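Local coordinates for protein malic enzyme (Entamoeba histolytica, PDB 3NV9) that probably catalyses the oxidative decarboxylation of malate to pyruvate and carbon dioxide with a nicotinamide dinucleotide as electron acceptor, at residues V357-S360 and V361-G365; I366-G369 and A370-R374; M382-A385 and A386-L390. One frame throughout, in Å; residues are numbered along the deposited sequence.

Contact 1: residues V357-S360 and V361-G365; sequences VNNS and VGFPG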
loop_
_atom_site.group_PDB
_atom_site.type_symbol
_atom_site.label_atom_id
_atom_site.label_comp_id
_atom_site.label_asym_id
_atom_site.label_seq_id
_atom_site.Cartn_x
_atom_site.Cartn_y
_atom_site.Cartn_z
ATOM N N VAL A 357 24.033 3.098 -14.190
ATOM C CA VAL A 357 24.433 3.226 -12.827
ATOM C C VAL A 357 23.270 3.929 -12.162
ATOM O O VAL A 357 23.153 5.187 -12.241
ATOM C CB VAL A 357 25.717 4.026 -12.776
ATOM C CG1 VAL A 357 26.036 4.510 -11.342
ATOM C CG2 VAL A 357 26.849 3.178 -13.339
ATOM N N ASN A 358 22.383 3.123 -11.559
ATOM C CA ASN A 358 21.097 3.581 -11.014
ATOM C C ASN A 358 20.790 2.693 -9.790
ATOM O O ASN A 358 21.056 1.456 -9.845
ATOM C CB ASN A 358 19.980 3.412 -12.073
ATOM C CG ASN A 358 18.667 4.101 -11.686
ATOM O OD1 ASN A 358 17.921 3.666 -10.752
ATOM N ND2 ASN A 358 18.364 5.212 -12.403
ATOM N N ASN A 359 20.240 3.281 -8.722
ATOM C CA ASN A 359 19.907 2.505 -7.537
ATOM C C ASN A 359 18.997 1.239 -7.717
ATOM O O ASN A 359 18.986 0.392 -6.845
ATOM C CB ASN A 359 19.405 3.391 -6.391
ATOM C CG ASN A 359 18.202 4.284 -6.771
ATOM O OD1 ASN A 359 17.268 3.832 -7.400
ATOM N ND2 ASN A 359 18.220 5.567 -6.316
ATOM N N SER A 360 18.232 1.162 -8.818
ATOM C CA SER A 360 17.359 0.051 -9.100
ATOM C C SER A 360 18.136 -1.257 -9.140
ATOM O O SER A 360 17.591 -2.334 -9.014
ATOM C CB SER A 360 16.670 0.252 -10.464
ATOM O OG SER A 360 17.622 0.339 -11.530
ATOM N N VAL A 361 19.431 -1.136 -9.289
ATOM C CA VAL A 361 20.317 -2.267 -9.316
ATOM C C VAL A 361 21.021 -2.547 -7.935
ATOM O O VAL A 361 21.884 -3.439 -7.811
ATOM C CB VAL A 361 21.166 -2.106 -10.633
ATOM C CG1 VAL A 361 22.555 -1.784 -10.430
ATOM C CG2 VAL A 361 20.867 -3.223 -11.612
ATOM N N GLY A 362 20.610 -1.817 -6.893
ATOM C CA GLY A 362 21.125 -1.996 -5.526
ATOM C C GLY A 362 20.006 -2.035 -4.495
ATOM O O GLY A 362 19.991 -2.896 -3.623
ATOM N N PHE A 363 18.998 -1.180 -4.620
ATOM C CA PHE A 363 17.909 -1.243 -3.594
ATOM C C PHE A 363 17.123 -2.593 -3.402
ATOM O O PHE A 363 16.789 -2.964 -2.253
ATOM C CB PHE A 363 16.993 -0.003 -3.638
ATOM C CG PHE A 363 16.031 0.060 -4.823
ATOM C CD1 PHE A 363 16.137 1.074 -5.755
ATOM C CD2 PHE A 363 14.958 -0.827 -4.928
ATOM C CE1 PHE A 363 15.250 1.177 -6.812
ATOM C CE2 PHE A 363 14.033 -0.716 -5.959
ATOM C CZ PHE A 363 14.198 0.278 -6.930
ATOM N N PRO A 364 16.856 -3.345 -4.499
ATOM C CA PRO A 364 16.070 -4.580 -4.282
ATOM C C PRO A 364 16.820 -5.549 -3.376
ATOM O O PRO A 364 16.212 -6.190 -2.483
ATOM C CB PRO A 364 15.881 -5.152 -5.697
ATOM C CG PRO A 364 16.002 -3.941 -6.582
ATOM C CD PRO A 364 17.026 -3.044 -5.924
ATOM N N GLY A 365 18.124 -5.594 -3.577
ATOM C CA GLY A 365 19.024 -6.489 -2.836
ATOM C C GLY A 365 19.284 -5.965 -1.436
ATOM O O GLY A 365 19.199 -6.713 -0.483
#

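Contact 2: residues I366-G369 and A370-R374; sequences ILKG and ALIVR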
loop_
_atom_site.group_PDB
_atom_site.type_symbol
_atom_site.label_atom_id
_atom_site.label_comp_id
_atom_site.label_asym_id
_atom_site.label_seq_id
_atom_site.Cartn_x
_atom_site.Cartn_y
_atom_site.Cartn_z
ATOM N N ILE A 366 19.572 -4.673 -1.301
ATOM C CA ILE A 366 19.723 -4.082 0.055
ATOM C C ILE A 366 18.491 -4.295 0.966
ATOM O O ILE A 366 18.603 -4.843 2.058
ATOM C CB ILE A 366 20.176 -2.599 -0.029
ATOM C CG1 ILE A 366 21.543 -2.522 -0.681
ATOM C CG2 ILE A 366 20.251 -1.919 1.350
ATOM C CD1 ILE A 366 21.935 -1.075 -1.221
ATOM N N LEU A 367 17.321 -3.871 0.514
ATOM C CA LEU A 367 16.141 -4.012 1.326
ATOM C C LEU A 367 15.847 -5.503 1.585
ATOM O O LEU A 367 15.437 -5.879 2.681
ATOM C CB LEU A 367 14.919 -3.330 0.646
ATOM C CG LEU A 367 15.033 -1.793 0.628
ATOM C CD1 LEU A 367 14.271 -1.106 -0.504
ATOM C CD2 LEU A 367 14.612 -1.210 2.014
ATOM N N LYS A 368 15.974 -6.349 0.574
ATOM C CA LYS A 368 15.563 -7.709 0.771
ATOM C C LYS A 368 16.438 -8.309 1.894
ATOM O O LYS A 368 15.943 -9.007 2.784
ATOM C CB LYS A 368 15.707 -8.543 -0.524
ATOM C CG LYS A 368 15.145 -9.965 -0.404
ATOM C CD LYS A 368 13.627 -9.981 -0.188
ATOM C CE LYS A 368 13.061 -11.401 -0.121
ATOM N NZ LYS A 368 11.640 -11.340 0.279
ATOM N N GLY A 369 17.741 -8.020 1.835
ATOM C CA GLY A 369 18.687 -8.539 2.820
ATOM C C GLY A 369 18.283 -8.036 4.187
ATOM O O GLY A 369 18.221 -8.817 5.178
ATOM N N ALA A 370 18.026 -6.728 4.246
ATOM C CA ALA A 370 17.694 -6.103 5.516
ATOM C C ALA A 370 16.420 -6.627 6.131
ATOM O O ALA A 370 16.329 -6.702 7.355
ATOM C CB ALA A 370 17.633 -4.579 5.375
ATOM N N LEU A 371 15.437 -6.936 5.290
ATOM C CA LEU A 371 14.159 -7.453 5.728
ATOM C C LEU A 371 14.298 -8.879 6.318
ATOM O O LEU A 371 13.652 -9.222 7.351
ATOM C CB LEU A 371 13.137 -7.433 4.592
ATOM C CG LEU A 371 12.483 -6.091 4.193
ATOM C CD1 LEU A 371 11.557 -6.300 3.015
ATOM C CD2 LEU A 371 11.683 -5.463 5.411
ATOM N N ILE A 372 15.146 -9.700 5.690
ATOM C CA ILE A 372 15.236 -11.117 6.069
ATOM C C ILE A 372 15.774 -11.310 7.503
ATOM O O ILE A 372 15.213 -12.039 8.292
ATOM C CB ILE A 372 16.045 -11.905 5.009
ATOM C CG1 ILE A 372 15.100 -12.351 3.848
ATOM C CG2 ILE A 372 16.721 -13.061 5.662
ATOM C CD1 ILE A 372 15.784 -12.657 2.524
ATOM N N VAL A 373 16.837 -10.600 7.831
ATOM C CA VAL A 373 17.481 -10.680 9.142
ATOM C C VAL A 373 17.043 -9.501 10.045
ATOM O O VAL A 373 17.663 -9.249 11.090
ATOM C CB VAL A 373 19.030 -10.641 9.000
ATOM C CG1 VAL A 373 19.542 -11.889 8.306
ATOM C CG2 VAL A 373 19.451 -9.364 8.234
ATOM N N ARG A 374 16.014 -8.762 9.623
ATOM C CA ARG A 374 15.477 -7.694 10.462
ATOM C C ARG A 374 16.570 -6.693 10.931
ATOM O O ARG A 374 16.677 -6.395 12.099
ATOM C CB ARG A 374 14.690 -8.289 11.654
ATOM C CG ARG A 374 13.430 -9.068 11.219
ATOM C CD ARG A 374 12.455 -9.257 12.371
ATOM N NE ARG A 374 12.305 -7.982 13.095
ATOM C CZ ARG A 374 12.188 -7.843 14.411
ATOM N NH1 ARG A 374 12.195 -8.907 15.214
ATOM N NH2 ARG A 374 12.091 -6.615 14.910
#

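Contact 3: residues M382-A385 and A386-L390; sequences MAIA and ASRAL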
loop_
_atom_site.group_PDB
_atom_site.type_symbol
_atom_site.label_atom_id
_atom_site.label_comp_id
_atom_site.label_asym_id
_atom_site.label_seq_id
_atom_site.Cartn_x
_atom_site.Cartn_y
_atom_site.Cartn_z
ATOM N N MET A 382 26.757 -2.122 4.968
ATOM C CA MET A 382 25.781 -2.941 4.300
ATOM C C MET A 382 25.643 -2.456 2.859
ATOM O O MET A 382 25.670 -3.275 1.934
ATOM C CB MET A 382 24.457 -2.846 5.030
ATOM C CG MET A 382 24.398 -3.744 6.236
ATOM S SD MET A 382 23.015 -3.241 7.270
ATOM C CE MET A 382 21.596 -3.864 6.292
ATOM N N ALA A 383 25.541 -1.127 2.671
ATOM C CA ALA A 383 25.531 -0.555 1.326
ATOM C C ALA A 383 26.733 -0.974 0.514
ATOM O O ALA A 383 26.619 -1.198 -0.679
ATOM C CB ALA A 383 25.468 0.945 1.370
ATOM N N ILE A 384 27.890 -1.026 1.166
ATOM C CA ILE A 384 29.159 -1.361 0.481
ATOM C C ILE A 384 29.203 -2.863 0.131
ATOM O O ILE A 384 29.650 -3.250 -0.915
ATOM C CB ILE A 384 30.387 -0.909 1.307
ATOM C CG1 ILE A 384 30.536 0.636 1.237
ATOM C CG2 ILE A 384 31.670 -1.621 0.822
ATOM C CD1 ILE A 384 31.482 1.274 2.267
ATOM N N ALA A 385 28.683 -3.700 1.000
ATOM C CA ALA A 385 28.635 -5.124 0.695
ATOM C C ALA A 385 27.809 -5.333 -0.616
ATOM O O ALA A 385 28.197 -6.105 -1.485
ATOM C CB ALA A 385 27.987 -5.864 1.898
ATOM N N ALA A 386 26.680 -4.621 -0.750
ATOM C CA ALA A 386 25.873 -4.734 -1.957
ATOM C C ALA A 386 26.670 -4.304 -3.153
ATOM O O ALA A 386 26.536 -4.935 -4.226
ATOM C CB ALA A 386 24.549 -3.946 -1.866
ATOM N N SER A 387 27.513 -3.266 -2.996
ATOM C CA SER A 387 28.364 -2.808 -4.098
ATOM C C SER A 387 29.324 -3.882 -4.544
ATOM O O SER A 387 29.526 -4.068 -5.736
ATOM C CB SER A 387 29.231 -1.602 -3.736
ATOM O OG SER A 387 28.535 -0.591 -3.108
ATOM N N ARG A 388 29.949 -4.576 -3.602
ATOM C CA ARG A 388 30.955 -5.584 -4.007
ATOM C C ARG A 388 30.233 -6.721 -4.670
ATOM O O ARG A 388 30.683 -7.189 -5.691
ATOM C CB ARG A 388 31.800 -6.093 -2.848
ATOM C CG ARG A 388 32.665 -5.021 -2.157
ATOM C CD ARG A 388 33.540 -5.641 -1.018
ATOM N NE ARG A 388 34.271 -4.594 -0.291
ATOM C CZ ARG A 388 35.168 -3.749 -0.828
ATOM N NH1 ARG A 388 35.498 -3.816 -2.119
ATOM N NH2 ARG A 388 35.746 -2.827 -0.055
ATOM N N ALA A 389 29.092 -7.127 -4.106
ATOM C CA ALA A 389 28.259 -8.187 -4.670
ATOM C C ALA A 389 27.848 -7.850 -6.096
ATOM O O ALA A 389 27.871 -8.729 -6.982
ATOM C CB ALA A 389 27.018 -8.401 -3.809
ATOM N N LEU A 390 27.458 -6.580 -6.326
ATOM C CA LEU A 390 26.982 -6.138 -7.656
ATOM C C LEU A 390 28.133 -6.129 -8.651
ATOM O O LEU A 390 28.008 -6.583 -9.798
ATOM C CB LEU A 390 26.307 -4.735 -7.600
ATOM C CG LEU A 390 25.847 -4.148 -8.928
ATOM C CD1 LEU A 390 24.986 -5.112 -9.700
ATOM C CD2 LEU A 390 25.058 -2.829 -8.721
#

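Contact 1: residues V357-S360 and V361-G365
The Phe363 ring meets the side chain of Asn359 at its edge, where CG of the amide lies in the plane of the ring. This is the start of helix 363-372, reached through an Asx turn and a 3-10 turn, with Gly362 as the N-cap residue. The amide and ring planes are 56° apart, so the groups do not stack. Instead, Asn359 OD1 comes within 3.4 Å of Phe363 CE1. Ser360 approaches the ring obliquely, with its CA 3.3 Å from Phe363 CE1. Tyr65 of the second subunit also packs on this ring, as do Lys120 and Met124 of helix 114-128. With chi1 at 74°, Phe363 CG sits between its own backbone N and carbonyl carbon, which turns the ring back toward the 3-10 turn that precedes the helix.

The Asx turn shapes the approach: Asn358 OD1 accepts the Ser360 N-H at 3.2 Å, in the carbonyl plane and on a lone pair. Tyr65 OH of the second subunit also hydrogen-bonds to that oxygen, while Asn358 ND2 is tied to Gly349 O. The loop is thereby pinned from both its own chain and its dimer mate. Asn359 ND2 reaches Thr198 OG1, and a glycerol molecule, probably from the crystallisation liquor, lies about 3 Å from the Asn359 side chain. Such a molecule may mark a pocket here, though it does not show what the pocket binds.

Further on, Pro364 CD rests 3.2 Å from Ser360 O, so the proline ring packs against the turn's backbone. One carbonyl does double duty. Asn359 O takes Phe363 N at 2.7 Å nearly along the C=O axis, and it also takes Gly362 N at 2.7 Å from above the carbonyl plane.

Contact 2: residues I366-G369 and A370-R374
Lys368 and Ile372, one helical turn apart, carry the side-chain part of this contact near the C-terminal end of helix 363-372. Their chains cross at a slant: the aliphatic part of the lysine passes the tip of the isoleucine, with Ile372 CD1 4.0 Å from Lys368 CG and again 4.0 Å from Lys368 CE. A bend at chi2 of Lys368 (65°) folds the outer chain so that CE comes to the same methyl as CG; beyond it the chain runs extended. Its NZ goes on to a salt bridge with Asp448, plus a weak bond to Gly129 O, so a buried charge is probably neutralised beside the apolar tip.

Within this stretch the Leu371 side chain meets backbone, its CG 3.3 Å from Leu367 O, the same oxygen that accepts the Leu371 N-H at 2.8 Å. Ala370 N bonds to Ile366 O and Ile372 N to Lys368 O, as the alpha-helical pattern requires. From there the spiral slackens: Val373 N reaches Gly369 O only weakly, at 3.5 Å, while the Val373 CG2 methyl sits 3.3 Å from that oxygen. A Schellman motif ends the helix, with Arg374 at positive phi (53°) as its C-prime residue.

Three helices pack against this end of helix 363-372. Helix 438-461 receives Lys368 and Ile372 through Ala445, helix 413-428 meets Ile366, Lys368 and Val373, and helix 380-396 packs against Ile366 and Ala370.

Contact 3: residues M382-A385 and A386-L390
The backbone is regular alpha helix, with Ala386 N, Ser387 N, Arg388 N and Ala389 N bonded in turn to the carbonyl oxygens of Met382, Ala383, Ile384 and Ala385. The last of these, Ala389 N to Ala385 O, is 3.0 Å long and nearly straight at 171°.

On one side, Ile384 and Arg388 leave the helix alongside each other in a common direction. The methyl CG2 of Ile384 lies 4.1 Å from Arg388 NE and approaches the guanidinium obliquely. The arginine stem is extended from CG to NE, and its CG passes 3.7 Å from Ile384 O, while the residue as a whole is exposed to solvent.

Ser387 behaves differently. Its OG stands anti to its own carbonyl carbon (chi1 -48°), leaning back along the helix to within 3.2 Å of Ala383 O. The hydroxyl finds its hydrogen bond at Ser200 O, and Ser200 OG in return bonds to Ala383 O. That carbonyl therefore also serves an outside hydroxyl, besides its helical partner Ser387 N.

The exchange stitches helix 380-396 to helix 193-213, where the small Ala386 side chain also meets Ser200. Helix 413-428 lies against Met382, Ala389 and Leu390, and Leu237 of helix 229-240 packs on Ala383 and Ile384.

Followed from the N terminus, the three contacts come in series; none nests in or crosses another. Contact 1 closes the tight turn between the loop after strand 345-348 and helix 363-372. Contact 2 takes up the same helix at once and carries it to its end. After a short connection, contact 3 lies within helix 380-396, which packs back on the first two: Val361 CG1 touches Leu390 CD2, and Ile366 CG1 meets Ala386 CB at 3.5 Å. Together they tie the loop leaving the edge strand of the six-stranded, Rossmann-type sheet to two successive helices of the NAD-binding domain, and contact 1 extends this to the second subunit.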